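Local coordinates for lysine-sensitive aspartokinase 3 (Escherichia coli, PDB 2J0W), which phosphorylates L-aspartate with ATP to give 4-phospho-L-aspartate, the first step from aspartate toward lysine, and is feedback-inhibited by lysine, at residues Val6-Gly11 / Leu35-Ala40; Gly10-Ala15 / Trp220-Gly225; Leu341-Glu346 / Ile415-Tyr420. All coordinates share one frame; numbering follows the deposited sequence.

Interactions 1 and 2 lie side by side in the amino acid kinase domain, their centres about 9 Å apart, and share G10 and G11. Interaction 1 pairs strands 5-9 and 33-38, and interaction 2 sets the loop after 5-9 against the end of 216-221, the strand on its other flank. Interaction 1 is buried and regular, ending at a polar site where ADP and aspartate are bound. Interaction 2 is only partly buried, has a weak backbone bond, and owes much of its chemistry to ADP. Interaction 3 lies beyond the chain's centre, its own centre about 38 Å from that of interaction 1. It is also buried, but in the ACT region at the subunit interface, where packing of apolar groups and sulfur dominates.

Interaction 1: Val6-Gly11 / Leu35-Ala40; sequences VSKFGG and LVVLSA. With ADP (adenosine-5'-diphosphate), chain D; ASP (aspartic acid), chain B.
The ring of F9 meets V36 at its edge, with V36 CG1 near the ring plane and 3.5 Å from F9 CE2. L38 CD2 comes in obliquely, 3.6 Å from F9 CB, and the indole of W220, on the next strand, stacks with the phenyl ring. Because F9 CG is anti to the carbonyl carbon (chi1 -61°), the ring is turned back toward V36, which pairs with S7 rather than with F9. Beneath, strands 5-9 and 33-38 run parallel as the strands of a beta-alpha-beta unit connected by helix 17-27. S7 and F9 each bond through both N and O to 33-38 and its continuation, ending with S39 N to F9 O at 3.0 Å. On the opposite face V6 CG2 and L35 CD2 lie side by side at 4.1 Å, branched apolar groups suited to the cover of helix 200-211. K8 starts on this face too: its CG rests near V37 CG1, and a bend at chi2 (-86°) turns the chain toward the active site. There K8 NZ forms a salt bridge with D202 and lies 3.0 Å from ADP O3B. G10 suits its place because a side chain would run into ADP O2B, which G11 N binds at 3.2 Å. S39 OG bonds to S201 and, at 2.7 Å, to a water that K8 NZ also reaches. That water lies within hydrogen-bonding distance of ADP O2B and of OD1 of the bound aspartate, between diphosphate and substrate. Here the lysine, with a magnesium ion about 4 Å from its side chain, would probably offset part of their repulsion.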
loop_
_atom_site.group_PDB
_atom_site.type_symbol
_atom_site.label_atom_id
_atom_site.label_comp_id
_atom_site.label_asym_id
_atom_site.label_seq_id
_atom_site.Cartn_x
_atom_site.Cartn_y
_atom_site.Cartn_z
ATOM N N VAL A 6 29.562 25.330 -2.450
ATOM C CA VAL A 6 30.011 24.339 -1.479
ATOM C C VAL A 6 30.408 23.072 -2.251
ATOM O O VAL A 6 29.617 22.550 -3.044
ATOM C CB VAL A 6 28.873 24.018 -0.485
ATOM C CG1 VAL A 6 29.297 22.916 0.464
ATOM C CG2 VAL A 6 28.502 25.274 0.293
ATOM N N SER A 7 31.633 22.593 -2.033
ATOM C CA SER A 7 32.145 21.396 -2.721
ATOM C C SER A 7 32.328 20.188 -1.792
ATOM O O SER A 7 32.811 20.329 -0.664
ATOM C CB SER A 7 33.490 21.707 -3.395
ATOM O OG SER A 7 33.329 22.598 -4.487
ATOM N N LYS A 8 31.964 19.000 -2.266
ATOM C CA LYS A 8 32.099 17.804 -1.444
ATOM C C LYS A 8 32.942 16.729 -2.108
ATOM O O LYS A 8 32.779 16.430 -3.292
ATOM C CB LYS A 8 30.718 17.245 -1.092
ATOM C CG LYS A 8 30.730 16.027 -0.168
ATOM C CD LYS A 8 30.889 14.715 -0.928
ATOM C CE LYS A 8 30.619 13.531 -0.003
ATOM N NZ LYS A 8 30.500 12.215 -0.710
ATOM N N PHE A 9 33.845 16.147 -1.326
ATOM C CA PHE A 9 34.737 15.109 -1.819
ATOM C C PHE A 9 34.609 13.843 -0.995
ATOM O O PHE A 9 34.673 13.880 0.241
ATOM C CB PHE A 9 36.168 15.623 -1.786
ATOM C CG PHE A 9 36.388 16.833 -2.644
ATOM C CD1 PHE A 9 36.688 16.697 -3.999
ATOM C CD2 PHE A 9 36.297 18.114 -2.098
ATOM C CE1 PHE A 9 36.900 17.813 -4.798
ATOM C CE2 PHE A 9 36.504 19.239 -2.886
ATOM C CZ PHE A 9 36.808 19.087 -4.242
ATOM N N GLY A 10 34.421 12.732 -1.700
ATOM C CA GLY A 10 34.256 11.442 -1.061
ATOM C C GLY A 10 35.543 10.676 -0.821
ATOM O O GLY A 10 36.642 11.181 -1.066
ATOM N N GLY A 11 35.389 9.439 -0.353
ATOM C CA GLY A 11 36.527 8.585 -0.054
ATOM C C GLY A 11 37.589 8.566 -1.128
ATOM O O GLY A 11 38.696 9.069 -0.920
ATOM N N LEU A 35 33.627 26.803 0.775
ATOM C CA LEU A 35 33.478 25.750 1.766
ATOM C C LEU A 35 33.694 24.381 1.139
ATOM O O LEU A 35 33.083 24.040 0.120
ATOM C CB LEU A 35 32.089 25.814 2.407
ATOM C CG LEU A 35 31.760 24.811 3.521
ATOM C CD1 LEU A 35 32.731 24.923 4.690
ATOM C CD2 LEU A 35 30.363 25.084 3.995
ATOM N N VAL A 36 34.576 23.598 1.745
ATOM C CA VAL A 36 34.837 22.266 1.237
ATOM C C VAL A 36 34.398 21.268 2.301
ATOM O O VAL A 36 34.569 21.501 3.502
ATOM C CB VAL A 36 36.337 22.067 0.912
ATOM C CG1 VAL A 36 36.571 20.677 0.315
ATOM C CG2 VAL A 36 36.790 23.142 -0.058
ATOM N N VAL A 37 33.814 20.167 1.855
ATOM C CA VAL A 37 33.352 19.147 2.768
ATOM C C VAL A 37 34.041 17.853 2.388
ATOM O O VAL A 37 33.944 17.405 1.246
ATOM C CB VAL A 37 31.825 19.009 2.674
ATOM C CG1 VAL A 37 31.342 17.815 3.477
ATOM C CG2 VAL A 37 31.183 20.280 3.190
ATOM N N LEU A 38 34.757 17.262 3.339
ATOM C CA LEU A 38 35.477 16.025 3.065
ATOM C C LEU A 38 34.977 14.856 3.875
ATOM O O LEU A 38 34.555 15.021 5.015
ATOM C CB LEU A 38 36.960 16.183 3.380
ATOM C CG LEU A 38 37.814 17.225 2.667
ATOM C CD1 LEU A 38 39.222 17.152 3.247
ATOM C CD2 LEU A 38 37.828 16.969 1.166
ATOM N N SER A 39 35.019 13.681 3.262
ATOM C CA SER A 39 34.650 12.442 3.923
ATOM C C SER A 39 36.041 11.968 4.311
ATOM O O SER A 39 37.028 12.610 3.966
ATOM C CB SER A 39 34.058 11.422 2.939
ATOM O OG SER A 39 32.791 11.796 2.430
ATOM N N ALA A 40 36.133 10.848 5.011
ATOM C CA ALA A 40 37.434 10.334 5.391
ATOM C C ALA A 40 37.965 9.605 4.166
ATOM O O ALA A 40 37.205 9.255 3.262
ATOM C CB ALA A 40 37.293 9.379 6.568
HETATM P PB ADP D . 31.461 8.988 -2.626
HETATM O O1B ADP D . 31.970 9.929 -3.650
HETATM O O2B ADP D . 32.492 8.683 -1.567
HETATM O O3B ADP D . 30.140 9.512 -1.970
HETATM P PA ADP D . 30.099 6.487 -3.218
HETATM O O1A ADP D . 30.716 5.150 -3.394
HETATM O O2A ADP D . 29.379 6.718 -1.928
HETATM O O3A ADP D . 31.182 7.618 -3.393
HETATM O "O5'" ADP D . 29.128 6.570 -4.503
HETATM C "C5'" ADP D . 29.485 6.673 -5.918
HETATM C "C4'" ADP D . 28.992 5.402 -6.587
HETATM O "O4'" ADP D . 27.567 5.108 -6.510
HETATM C "C3'" ADP D . 29.282 5.197 -8.051
HETATM O "O3'" ADP D . 30.712 4.989 -8.085
HETATM C "C2'" ADP D . 28.425 3.984 -8.342
HETATM O "O2'" ADP D . 29.076 2.784 -7.962
HETATM C "C1'" ADP D . 27.200 4.191 -7.526
HETATM N N9 ADP D . 25.920 4.542 -8.307
HETATM C C8 ADP D . 24.768 3.874 -8.082
HETATM N N7 ADP D . 23.742 4.259 -8.811
HETATM C C5 ADP D . 24.251 5.252 -9.555
HETATM C C6 ADP D . 23.622 6.074 -10.562
HETATM N N6 ADP D . 22.384 5.986 -10.904
HETATM N N1 ADP D . 24.474 7.026 -11.155
HETATM C C2 ADP D . 25.830 7.160 -10.810
HETATM N N3 ADP D . 26.421 6.379 -9.862
HETATM C C4 ADP D . 25.616 5.459 -9.276
HETATM N N ASP B . 32.695 8.698 5.811
HETATM C CA ASP B . 31.327 8.191 5.888
HETATM C C ASP B . 31.326 6.809 5.200
HETATM O O ASP B . 32.430 6.304 4.882
HETATM C CB ASP B . 30.353 9.218 5.231
HETATM C CG ASP B . 30.469 9.420 3.705
HETATM O OD1 ASP B . 31.336 8.740 3.070
HETATM O OD2 ASP B . 29.694 10.265 3.127
HETATM O OXT ASP B . 30.201 6.255 4.949
HETATM O O HOH W 1 31.565 10.174 0.646
#

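Interaction 2: Gly10-Ala15 / Trp220-Gly225; sequences GGTSVA and WTDVPG. With ADP (adenosine-5'-diphosphate), chain D.
T12 and D222 meet through similar rotations: T12 OG1 lies between its backbone N and carbonyl carbon (chi1 57°), and D222 CG does the same (chi1 70°). The side chains cross at about a right angle, T12 OG1 resting 3.4 Å from D222 CB in simple packing. The D222 carboxylate turns to the nucleotide, where OD1 accepts from the ribose O3' of ADP, in a bond modelled so short that its exact length is doubtful, while OD2 forms a salt bridge with R232. An alanine here would probably leave O3' without this acceptor and R232 without its carboxylate mate. T221 suits its place because its hydroxyl can donate to the phosphate: OG1 bonds to ADP O1B at 3.0 Å. The two segments are joined only weakly by their backbones, G10 N reaching W220 O in a weak bond of 3.5 Å. S13 OG bonds to S279 OG; W220 O is also near it, at 3.4 Å. Farther along, V223 CG1 lies 4.0 Å from C2 of the adenine. Two loops, each following one of two adjacent parallel strands, thus line part of the ADP pocket, from the diphosphate to the ribose and adenine. This is the nucleotide site of the amino acid kinase fold, with the KFGGTS signature of aspartokinases supplying the glycines beside the phosphate.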
loop_
_atom_site.group_PDB
_atom_site.type_symbol
_atom_site.label_atom_id
_atom_site.label_comp_id
_atom_site.label_asym_id
_atom_site.label_seq_id
_atom_site.Cartn_x
_atom_site.Cartn_y
_atom_site.Cartn_z
ATOM N N GLY A 10 34.421 12.732 -1.700
ATOM C CA GLY A 10 34.256 11.442 -1.061
ATOM C C GLY A 10 35.543 10.676 -0.821
ATOM O O GLY A 10 36.642 11.181 -1.066
ATOM N N GLY A 11 35.389 9.439 -0.353
ATOM C CA GLY A 11 36.527 8.585 -0.054
ATOM C C GLY A 11 37.589 8.566 -1.128
ATOM O O GLY A 11 38.696 9.069 -0.920
ATOM N N THR A 12 37.252 7.992 -2.279
ATOM C CA THR A 12 38.191 7.910 -3.392
ATOM C C THR A 12 38.838 9.253 -3.723
ATOM O O THR A 12 40.022 9.308 -4.054
ATOM C CB THR A 12 37.506 7.402 -4.657
ATOM O OG1 THR A 12 36.410 8.265 -4.979
ATOM C CG2 THR A 12 37.003 5.987 -4.454
ATOM N N SER A 13 38.071 10.335 -3.618
ATOM C CA SER A 13 38.585 11.666 -3.942
ATOM C C SER A 13 39.615 12.229 -2.964
ATOM O O SER A 13 40.166 13.304 -3.192
ATOM C CB SER A 13 37.425 12.657 -4.074
ATOM O OG SER A 13 36.536 12.225 -5.085
ATOM N N VAL A 14 39.864 11.531 -1.867
ATOM C CA VAL A 14 40.851 12.010 -0.908
ATOM C C VAL A 14 41.502 10.797 -0.273
ATOM O O VAL A 14 41.987 10.849 0.869
ATOM C CB VAL A 14 40.207 12.874 0.198
ATOM C CG1 VAL A 14 39.484 14.056 -0.430
ATOM C CG2 VAL A 14 39.245 12.026 1.038
ATOM N N ALA A 15 41.502 9.709 -1.040
ATOM C CA ALA A 15 42.059 8.441 -0.613
ATOM C C ALA A 15 43.529 8.574 -0.326
ATOM O O ALA A 15 44.041 7.959 0.597
ATOM C CB ALA A 15 41.833 7.382 -1.685
ATOM N N TRP A 220 31.705 15.779 -5.710
ATOM C CA TRP A 220 32.783 15.169 -6.476
ATOM C C TRP A 220 32.973 13.710 -6.073
ATOM O O TRP A 220 33.403 13.417 -4.969
ATOM C CB TRP A 220 34.075 15.970 -6.282
ATOM C CG TRP A 220 33.998 17.345 -6.920
ATOM C CD1 TRP A 220 33.808 18.546 -6.288
ATOM C CD2 TRP A 220 34.018 17.632 -8.323
ATOM N NE1 TRP A 220 33.700 19.560 -7.214
ATOM C CE2 TRP A 220 33.828 19.024 -8.471
ATOM C CE3 TRP A 220 34.175 16.842 -9.474
ATOM C CZ2 TRP A 220 33.791 19.644 -9.722
ATOM C CZ3 TRP A 220 34.138 17.460 -10.717
ATOM C CH2 TRP A 220 33.949 18.847 -10.830
ATOM N N THR A 221 32.647 12.795 -6.977
ATOM C CA THR A 221 32.765 11.376 -6.677
ATOM C C THR A 221 33.738 10.644 -7.594
ATOM O O THR A 221 34.661 11.256 -8.120
ATOM C CB THR A 221 31.376 10.698 -6.725
ATOM O OG1 THR A 221 31.519 9.288 -6.523
ATOM C CG2 THR A 221 30.713 10.951 -8.045
ATOM N N ASP A 222 33.535 9.338 -7.773
ATOM C CA ASP A 222 34.403 8.513 -8.610
ATOM C C ASP A 222 33.698 8.090 -9.907
ATOM O O ASP A 222 34.062 7.096 -10.546
ATOM C CB ASP A 222 34.849 7.273 -7.827
ATOM C CG ASP A 222 33.719 6.285 -7.588
ATOM O OD1 ASP A 222 32.563 6.607 -7.920
ATOM O OD2 ASP A 222 33.983 5.180 -7.070
ATOM N N VAL A 223 32.679 8.858 -10.282
ATOM C CA VAL A 223 31.894 8.607 -11.487
ATOM C C VAL A 223 31.401 9.956 -11.987
ATOM O O VAL A 223 30.811 10.717 -11.232
ATOM C CB VAL A 223 30.695 7.701 -11.182
ATOM C CG1 VAL A 223 29.487 8.151 -11.978
ATOM C CG2 VAL A 223 31.048 6.269 -11.513
ATOM N N PRO A 224 31.618 10.258 -13.275
ATOM C CA PRO A 224 31.219 11.518 -13.906
ATOM C C PRO A 224 29.726 11.736 -14.072
ATOM O O PRO A 224 29.192 11.530 -15.162
ATOM C CB PRO A 224 31.934 11.456 -15.240
ATOM C CG PRO A 224 31.809 10.025 -15.576
ATOM C CD PRO A 224 32.178 9.339 -14.280
ATOM N N GLY A 225 29.064 12.162 -12.994
ATOM C CA GLY A 225 27.630 12.424 -13.030
ATOM C C GLY A 225 26.708 11.316 -12.540
ATOM O O GLY A 225 27.158 10.325 -11.965
HETATM P PB ADP D . 31.461 8.988 -2.626
HETATM O O1B ADP D . 31.970 9.929 -3.650
HETATM O O2B ADP D . 32.492 8.683 -1.567
HETATM O O3B ADP D . 30.140 9.512 -1.970
HETATM P PA ADP D . 30.099 6.487 -3.218
HETATM O O1A ADP D . 30.716 5.150 -3.394
HETATM O O2A ADP D . 29.379 6.718 -1.928
HETATM O O3A ADP D . 31.182 7.618 -3.393
HETATM O "O5'" ADP D . 29.128 6.570 -4.503
HETATM C "C5'" ADP D . 29.485 6.673 -5.918
HETATM C "C4'" ADP D . 28.992 5.402 -6.587
HETATM O "O4'" ADP D . 27.567 5.108 -6.510
HETATM C "C3'" ADP D . 29.282 5.197 -8.051
HETATM O "O3'" ADP D . 30.712 4.989 -8.085
HETATM C "C2'" ADP D . 28.425 3.984 -8.342
HETATM O "O2'" ADP D . 29.076 2.784 -7.962
HETATM C "C1'" ADP D . 27.200 4.191 -7.526
HETATM N N9 ADP D . 25.920 4.542 -8.307
HETATM C C8 ADP D . 24.768 3.874 -8.082
HETATM N N7 ADP D . 23.742 4.259 -8.811
HETATM C C5 ADP D . 24.251 5.252 -9.555
HETATM C C6 ADP D . 23.622 6.074 -10.562
HETATM N N6 ADP D . 22.384 5.986 -10.904
HETATM N N1 ADP D . 24.474 7.026 -11.155
HETATM C C2 ADP D . 25.830 7.160 -10.810
HETATM N N3 ADP D . 26.421 6.379 -9.862
HETATM C C4 ADP D . 25.616 5.459 -9.276
#

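Interaction 3: Leu341-Glu346 / Ile415-Tyr420; sequences LITTSE and IRMICY
T343 and C419 mark the closest pass of strands 341-345 and 417-420, which cross at 104° with their axes 7.0 Å apart and so pack without pairing. One strand falls in each of two ACT-family stretches of the chain, within a branched or curled antiparallel sheet in which they face each other: 341-345 pairs with 348-353, and 417-420 with 426-432. Leucine and cysteine suit the buried space between them. L341 CD2 touches C419 SG at 3.8 Å, and L341 CD1 lies near the methyl CE of M417 at 4.5 Å, a looser contact that the flexible thioether chain can make. C419 SG is anti to its backbone N (chi1 -176°), which carries the sulfur across to within 3.3 Å of I342 O. T344 OG1 of the second subunit bonds to I342 N, and I418 and Y420 pair with an antiparallel strand of it, so the sheet continues across the dimer. S345, the last strand residue, and E346 after it belong to the inhibitor site shared between subunits, which holds no lysine in this structure. The T343 hydroxyl, in an unusual rotation (chi1 -120°), reaches I418 O in a weak bond, 3.3 Å from OG1.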
loop_
_atom_site.group_PDB
_atom_site.type_symbol
_atom_site.label_atom_id
_atom_site.label_comp_id
_atom_site.label_asym_id
_atom_site.label_seq_id
_atom_site.Cartn_x
_atom_site.Cartn_y
_atom_site.Cartn_z
ATOM N N LEU A 341 7.746 1.861 1.025
ATOM C CA LEU A 341 6.825 1.116 0.185
ATOM C C LEU A 341 5.884 0.143 0.905
ATOM O O LEU A 341 6.332 -0.814 1.539
ATOM C CB LEU A 341 7.623 0.360 -0.893
ATOM C CG LEU A 341 8.399 1.206 -1.915
ATOM C CD1 LEU A 341 9.277 0.317 -2.780
ATOM C CD2 LEU A 341 7.427 1.977 -2.782
ATOM N N ILE A 342 4.578 0.394 0.784
ATOM C CA ILE A 342 3.551 -0.455 1.384
ATOM C C ILE A 342 2.540 -0.899 0.330
ATOM O O ILE A 342 2.238 -0.155 -0.614
ATOM C CB ILE A 342 2.761 0.274 2.496
ATOM C CG1 ILE A 342 3.694 0.673 3.631
ATOM C CG2 ILE A 342 1.667 -0.630 3.029
ATOM C CD1 ILE A 342 2.969 1.200 4.846
ATOM N N THR A 343 2.026 -2.115 0.505
ATOM C CA THR A 343 1.035 -2.699 -0.391
ATOM C C THR A 343 0.028 -3.465 0.476
ATOM O O THR A 343 0.433 -4.207 1.373
ATOM C CB THR A 343 1.712 -3.652 -1.425
ATOM O OG1 THR A 343 1.449 -3.168 -2.748
ATOM C CG2 THR A 343 1.185 -5.075 -1.303
ATOM N N THR A 344 -1.272 -3.283 0.226
ATOM C CA THR A 344 -2.299 -3.973 1.020
ATOM C C THR A 344 -3.310 -4.780 0.218
ATOM O O THR A 344 -3.377 -4.704 -1.005
ATOM C CB THR A 344 -3.114 -2.985 1.893
ATOM O OG1 THR A 344 -3.842 -2.083 1.053
ATOM C CG2 THR A 344 -2.203 -2.187 2.795
ATOM N N SER A 345 -4.090 -5.572 0.937
ATOM C CA SER A 345 -5.147 -6.378 0.348
ATOM C C SER A 345 -6.075 -6.717 1.505
ATOM O O SER A 345 -5.898 -7.725 2.209
ATOM C CB SER A 345 -4.595 -7.650 -0.296
ATOM O OG SER A 345 -5.654 -8.415 -0.861
ATOM N N GLU A 346 -7.064 -5.848 1.696
ATOM C CA GLU A 346 -8.029 -5.976 2.780
ATOM C C GLU A 346 -7.284 -5.742 4.069
ATOM O O GLU A 346 -6.783 -4.649 4.296
ATOM C CB GLU A 346 -8.664 -7.358 2.811
ATOM C CG GLU A 346 -9.542 -7.637 1.616
ATOM C CD GLU A 346 -10.311 -8.927 1.755
ATOM O OE1 GLU A 346 -11.227 -8.986 2.608
ATOM O OE2 GLU A 346 -9.987 -9.880 1.012
ATOM N N ILE A 415 8.238 -12.020 -9.330
ATOM C CA ILE A 415 8.023 -10.698 -8.795
ATOM C C ILE A 415 7.248 -10.941 -7.513
ATOM O O ILE A 415 6.199 -11.586 -7.530
ATOM C CB ILE A 415 7.262 -9.861 -9.779
ATOM C CG1 ILE A 415 8.057 -9.883 -11.083
ATOM C CG2 ILE A 415 7.068 -8.446 -9.229
ATOM C CD1 ILE A 415 7.627 -8.907 -12.107
ATOM N N ARG A 416 7.788 -10.448 -6.400
ATOM C CA ARG A 416 7.193 -10.655 -5.084
ATOM C C ARG A 416 6.284 -9.547 -4.580
ATOM O O ARG A 416 5.405 -9.773 -3.735
ATOM C CB ARG A 416 8.303 -10.867 -4.060
ATOM C CG ARG A 416 7.802 -11.051 -2.635
ATOM C CD ARG A 416 7.105 -12.389 -2.453
ATOM N NE ARG A 416 6.638 -12.561 -1.079
ATOM C CZ ARG A 416 5.488 -12.083 -0.608
ATOM N NH1 ARG A 416 4.672 -11.406 -1.406
ATOM N NH2 ARG A 416 5.167 -12.262 0.666
ATOM N N MET A 417 6.500 -8.344 -5.083
ATOM C CA MET A 417 5.716 -7.219 -4.623
ATOM C C MET A 417 5.762 -6.154 -5.691
ATOM O O MET A 417 6.796 -5.945 -6.319
ATOM C CB MET A 417 6.319 -6.683 -3.318
ATOM C CG MET A 417 5.510 -5.635 -2.580
ATOM S SD MET A 417 5.650 -3.993 -3.303
ATOM C CE MET A 417 7.382 -3.734 -3.214
ATOM N N ILE A 418 4.632 -5.513 -5.937
ATOM C CA ILE A 418 4.619 -4.446 -6.904
ATOM C C ILE A 418 3.887 -3.321 -6.224
ATOM O O ILE A 418 2.770 -3.482 -5.757
ATOM C CB ILE A 418 3.906 -4.843 -8.199
ATOM C CG1 ILE A 418 4.518 -6.133 -8.740
ATOM C CG2 ILE A 418 4.083 -3.740 -9.235
ATOM C CD1 ILE A 418 3.947 -6.570 -10.050
ATOM N N CYS A 419 4.541 -2.183 -6.124
ATOM C CA CYS A 419 3.924 -1.050 -5.481
ATOM C C CYS A 419 4.000 0.067 -6.484
ATOM O O CYS A 419 5.095 0.520 -6.840
ATOM C CB CYS A 419 4.682 -0.688 -4.209
ATOM S SG CYS A 419 3.909 0.632 -3.297
ATOM N N TYR A 420 2.830 0.496 -6.951
ATOM C CA TYR A 420 2.744 1.545 -7.957
ATOM C C TYR A 420 1.416 2.272 -7.965
ATOM O O TYR A 420 0.356 1.662 -7.786
ATOM C CB TYR A 420 2.992 0.929 -9.328
ATOM C CG TYR A 420 2.661 1.808 -10.507
ATOM C CD1 TYR A 420 3.224 3.079 -10.642
ATOM C CD2 TYR A 420 1.806 1.353 -11.508
ATOM C CE1 TYR A 420 2.944 3.871 -11.744
ATOM C CE2 TYR A 420 1.520 2.137 -12.614
ATOM C CZ TYR A 420 2.094 3.391 -12.729
ATOM O OH TYR A 420 1.827 4.146 -13.840
#